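Local coordinates for protein GDP-mannose-dependent alpha-(1-6)-phosphatidylinositol monomannoside mannosyltransferase (Corynebacterium glutamicum, PDB 3OKP) that is a mannosyltransferase of the GT-B class of glycosyltransferases, with guanosine-5'-diphosphate-alpha-d-mannose bound in its pocket, at residues Asp184-Arg189 with Phe194-Pro199. Sequence-based numbering, arbitrary orientation.
Sequences DKSATR and FTDTTP
Arg189, extended from CG to NE, passes Thr195 O with CD 3.5 Å away and spends one terminal nitrogen on two backbone carbonyls. NH1 donates to Thr198 O at 2.6 Å and to Thr195 O at 3.0 Å; both oxygens lie close to the guanidinium plane, and each receives its donor within its own carbonyl plane. The turn is braced from within by Thr195 N, which gives a nearly straight bond (176°) to Thr198 OG1. The other two nitrogens are held by the end of helix 263-272 and the residues just after it: NE donates to Ala272 O and NH2 forms a salt bridge with Asp274.

About one helical turn earlier, a chi1 of -167° turns the Ser186 hydroxyl away from its own N, and OG donates to the syn lone pair of Asp196 OD1 at 2.8 Å. A water bridges that same carboxylate oxygen to Ser186 O. Where the two segments come nearest in sequence, Phe194 N donates to Arg189 O at 2.7 Å, while the phenyl ring leads away to Gln231 and Leu233 of strand 231-235.

The contact thus ties helix 182-191 to the loop entering strand 200-204, a central strand of the parallel sheet in this Rossmann-like GT-B domain. With its N-H groups shared among carbonyls and a carboxylate, the buried guanidinium probably keeps its positive charge, and NH1, joining two carbonyls, is consistent with a role in holding the turn together.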
ATOM      1  N   ASP A 184     -24.243  -7.975  -9.894  1.00 12.61           N
ATOM      2  CA  ASP A 184     -22.874  -8.476  -9.920  1.00 12.25           C
ATOM      3  C   ASP A 184     -22.522  -9.264  -8.660  1.00 11.45           C
ATOM      4  O   ASP A 184     -21.870 -10.307  -8.742  1.00 11.18           O
ATOM      5  CB  ASP A 184     -21.881  -7.332 -10.157  1.00 12.43           C
ATOM      6  CG  ASP A 184     -21.972  -6.761 -11.566  1.00 13.83           C
ATOM      7  OD1 ASP A 184     -22.617  -7.390 -12.432  1.00 15.50           O
ATOM      8  OD2 ASP A 184     -21.395  -5.682 -11.814  1.00 15.13           O
ATOM      9  N   LYS A 185     -22.973  -8.766  -7.509  1.00 10.92           N
ATOM     10  CA  LYS A 185     -22.761  -9.429  -6.221  1.00 10.37           C
ATOM     11  C   LYS A 185     -23.436 -10.806  -6.180  1.00 10.20           C
ATOM     12  O   LYS A 185     -22.840 -11.781  -5.716  1.00  9.72           O
ATOM     13  CB  LYS A 185     -23.265  -8.543  -5.075  1.00 10.13           C
ATOM     14  CG  LYS A 185     -23.130  -9.158  -3.683  1.00 10.02           C
ATOM     15  CD  LYS A 185     -23.554  -8.179  -2.604  1.00 10.31           C
ATOM     16  CE  LYS A 185     -23.413  -8.786  -1.211  1.00 10.37           C
ATOM     17  NZ  LYS A 185     -23.681  -7.768  -0.159  1.00  9.97           N
ATOM     18  N   SER A 186     -24.676 -10.873  -6.660  1.00 10.24           N
ATOM     19  CA  SER A 186     -25.413 -12.134  -6.700  1.00 10.27           C
ATOM     20  C   SER A 186     -24.745 -13.146  -7.637  1.00 10.18           C
ATOM     21  O   SER A 186     -24.605 -14.317  -7.284  1.00 10.13           O
ATOM     22  CB  SER A 186     -26.874 -11.902  -7.095  1.00 10.80           C
ATOM     23  OG  SER A 186     -27.652 -13.063  -6.858  1.00 11.34           O
ATOM     24  N   ALA A 187     -24.317 -12.682  -8.812  1.00 10.25           N
ATOM     25  CA  ALA A 187     -23.649 -13.537  -9.801  1.00 10.23           C
ATOM     26  C   ALA A 187     -22.284 -14.043  -9.334  1.00  9.83           C
ATOM     27  O   ALA A 187     -21.942 -15.203  -9.569  1.00  9.40           O
ATOM     28  CB  ALA A 187     -23.529 -12.819 -11.150  1.00 10.95           C
ATOM     29  N   THR A 188     -21.512 -13.174  -8.674  1.00  9.50           N
ATOM     30  CA  THR A 188     -20.199 -13.542  -8.135  1.00  9.40           C
ATOM     31  C   THR A 188     -20.322 -14.691  -7.129  1.00  9.26           C
ATOM     32  O   THR A 188     -19.566 -15.662  -7.190  1.00  9.10           O
ATOM     33  CB  THR A 188     -19.483 -12.321  -7.493  1.00  9.12           C
ATOM     34  OG1 THR A 188     -19.276 -11.312  -8.488  1.00  9.38           O
ATOM     35  CG2 THR A 188     -18.135 -12.711  -6.895  1.00  9.12           C
ATOM     36  N   ARG A 189     -21.292 -14.578  -6.223  1.00  9.41           N
ATOM     37  CA  ARG A 189     -21.541 -15.609  -5.215  1.00  9.60           C
ATOM     38  C   ARG A 189     -21.904 -16.952  -5.848  1.00 10.31           C
ATOM     39  O   ARG A 189     -21.399 -17.996  -5.427  1.00 10.15           O
ATOM     40  CB  ARG A 189     -22.618 -15.146  -4.232  1.00  9.48           C
ATOM     41  CG  ARG A 189     -22.081 -14.217  -3.161  1.00  8.71           C
ATOM     42  CD  ARG A 189     -23.152 -13.309  -2.578  1.00  8.46           C
ATOM     43  NE  ARG A 189     -22.633 -12.591  -1.415  1.00  7.80           N
ATOM     44  CZ  ARG A 189     -22.748 -13.010  -0.157  1.00  7.82           C
ATOM     45  NH1 ARG A 189     -23.387 -14.142   0.121  1.00  7.84           N
ATOM     46  NH2 ARG A 189     -22.229 -12.288   0.828  1.00  7.80           N
ATOM     47  N   PHE A 194     -21.928 -20.269  -4.078  1.00 12.28           N
ATOM     48  CA  PHE A 194     -22.653 -19.766  -2.911  1.00 12.07           C
ATOM     49  C   PHE A 194     -23.969 -19.122  -3.354  1.00 12.27           C
ATOM     50  O   PHE A 194     -24.284 -19.095  -4.543  1.00 12.44           O
ATOM     51  CB  PHE A 194     -21.813 -18.733  -2.139  1.00 11.81           C
ATOM     52  CG  PHE A 194     -20.431 -19.207  -1.746  1.00 11.67           C
ATOM     53  CD1 PHE A 194     -20.197 -20.527  -1.360  1.00 11.69           C
ATOM     54  CD2 PHE A 194     -19.370 -18.307  -1.721  1.00 12.24           C
ATOM     55  CE1 PHE A 194     -18.922 -20.947  -0.991  1.00 11.79           C
ATOM     56  CE2 PHE A 194     -18.090 -18.717  -1.351  1.00 12.24           C
ATOM     57  CZ  PHE A 194     -17.867 -20.040  -0.985  1.00 11.83           C
ATOM     58  N   THR A 195     -24.727 -18.598  -2.393  1.00 12.23           N
ATOM     59  CA  THR A 195     -25.997 -17.927  -2.679  1.00 12.56           C
ATOM     60  C   THR A 195     -26.033 -16.519  -2.072  1.00 12.37           C
ATOM     61  O   THR A 195     -25.042 -16.051  -1.509  1.00 11.76           O
ATOM     62  CB  THR A 195     -27.208 -18.737  -2.152  1.00 12.73           C
ATOM     63  OG1 THR A 195     -27.203 -18.732  -0.721  1.00 13.03           O
ATOM     64  CG2 THR A 195     -27.181 -20.179  -2.658  1.00 13.31           C
ATOM     65  N   ASP A 196     -27.181 -15.855  -2.189  1.00 12.72           N
ATOM     66  CA  ASP A 196     -27.390 -14.536  -1.586  1.00 12.80           C
ATOM     67  C   ASP A 196     -27.329 -14.582  -0.056  1.00 12.56           C
ATOM     68  O   ASP A 196     -27.072 -13.563   0.589  1.00 12.59           O
ATOM     69  CB  ASP A 196     -28.734 -13.947  -2.034  1.00 13.16           C
ATOM     70  CG  ASP A 196     -28.729 -13.488  -3.488  1.00 13.77           C
ATOM     71  OD1 ASP A 196     -27.657 -13.489  -4.134  1.00 14.15           O
ATOM     72  OD2 ASP A 196     -29.811 -13.122  -3.990  1.00 14.46           O
ATOM     73  N   THR A 197     -27.558 -15.764   0.515  1.00 12.50           N
ATOM     74  CA  THR A 197     -27.643 -15.919   1.969  1.00 12.51           C
ATOM     75  C   THR A 197     -26.340 -16.371   2.639  1.00 11.93           C
ATOM     76  O   THR A 197     -26.219 -16.294   3.864  1.00 12.05           O
ATOM     77  CB  THR A 197     -28.791 -16.875   2.381  1.00 12.90           C
ATOM     78  OG1 THR A 197     -28.599 -18.158   1.770  1.00 13.62           O
ATOM     79  CG2 THR A 197     -30.144 -16.307   1.966  1.00 13.51           C
ATOM     80  N   THR A 198     -25.376 -16.830   1.840  1.00 11.29           N
ATOM     81  CA  THR A 198     -24.092 -17.316   2.362  1.00 10.45           C
ATOM     82  C   THR A 198     -23.324 -16.218   3.109  1.00 10.01           C
ATOM     83  O   THR A 198     -23.076 -15.150   2.545  1.00  9.83           O
ATOM     84  CB  THR A 198     -23.192 -17.882   1.234  1.00 10.54           C
ATOM     85  OG1 THR A 198     -23.956 -18.759   0.397  1.00 10.57           O
ATOM     86  CG2 THR A 198     -21.998 -18.646   1.808  1.00  9.43           C
ATOM     87  N   PRO A 199     -22.953 -16.476   4.383  1.00  9.64           N
ATOM     88  CA  PRO A 199     -22.078 -15.557   5.106  1.00  9.39           C
ATOM     89  C   PRO A 199     -20.659 -15.678   4.556  1.00  9.13           C
ATOM     90  O   PRO A 199     -20.086 -16.769   4.552  1.00  9.35           O
ATOM     91  CB  PRO A 199     -22.143 -16.062   6.562  1.00  9.51           C
ATOM     92  CG  PRO A 199     -23.264 -17.065   6.600  1.00  9.63           C
ATOM     93  CD  PRO A 199     -23.332 -17.628   5.217  1.00  9.74           C
TER
HETATM   94  O   HOH W   1     -26.039 -15.459  -5.320  1.00 12.17           O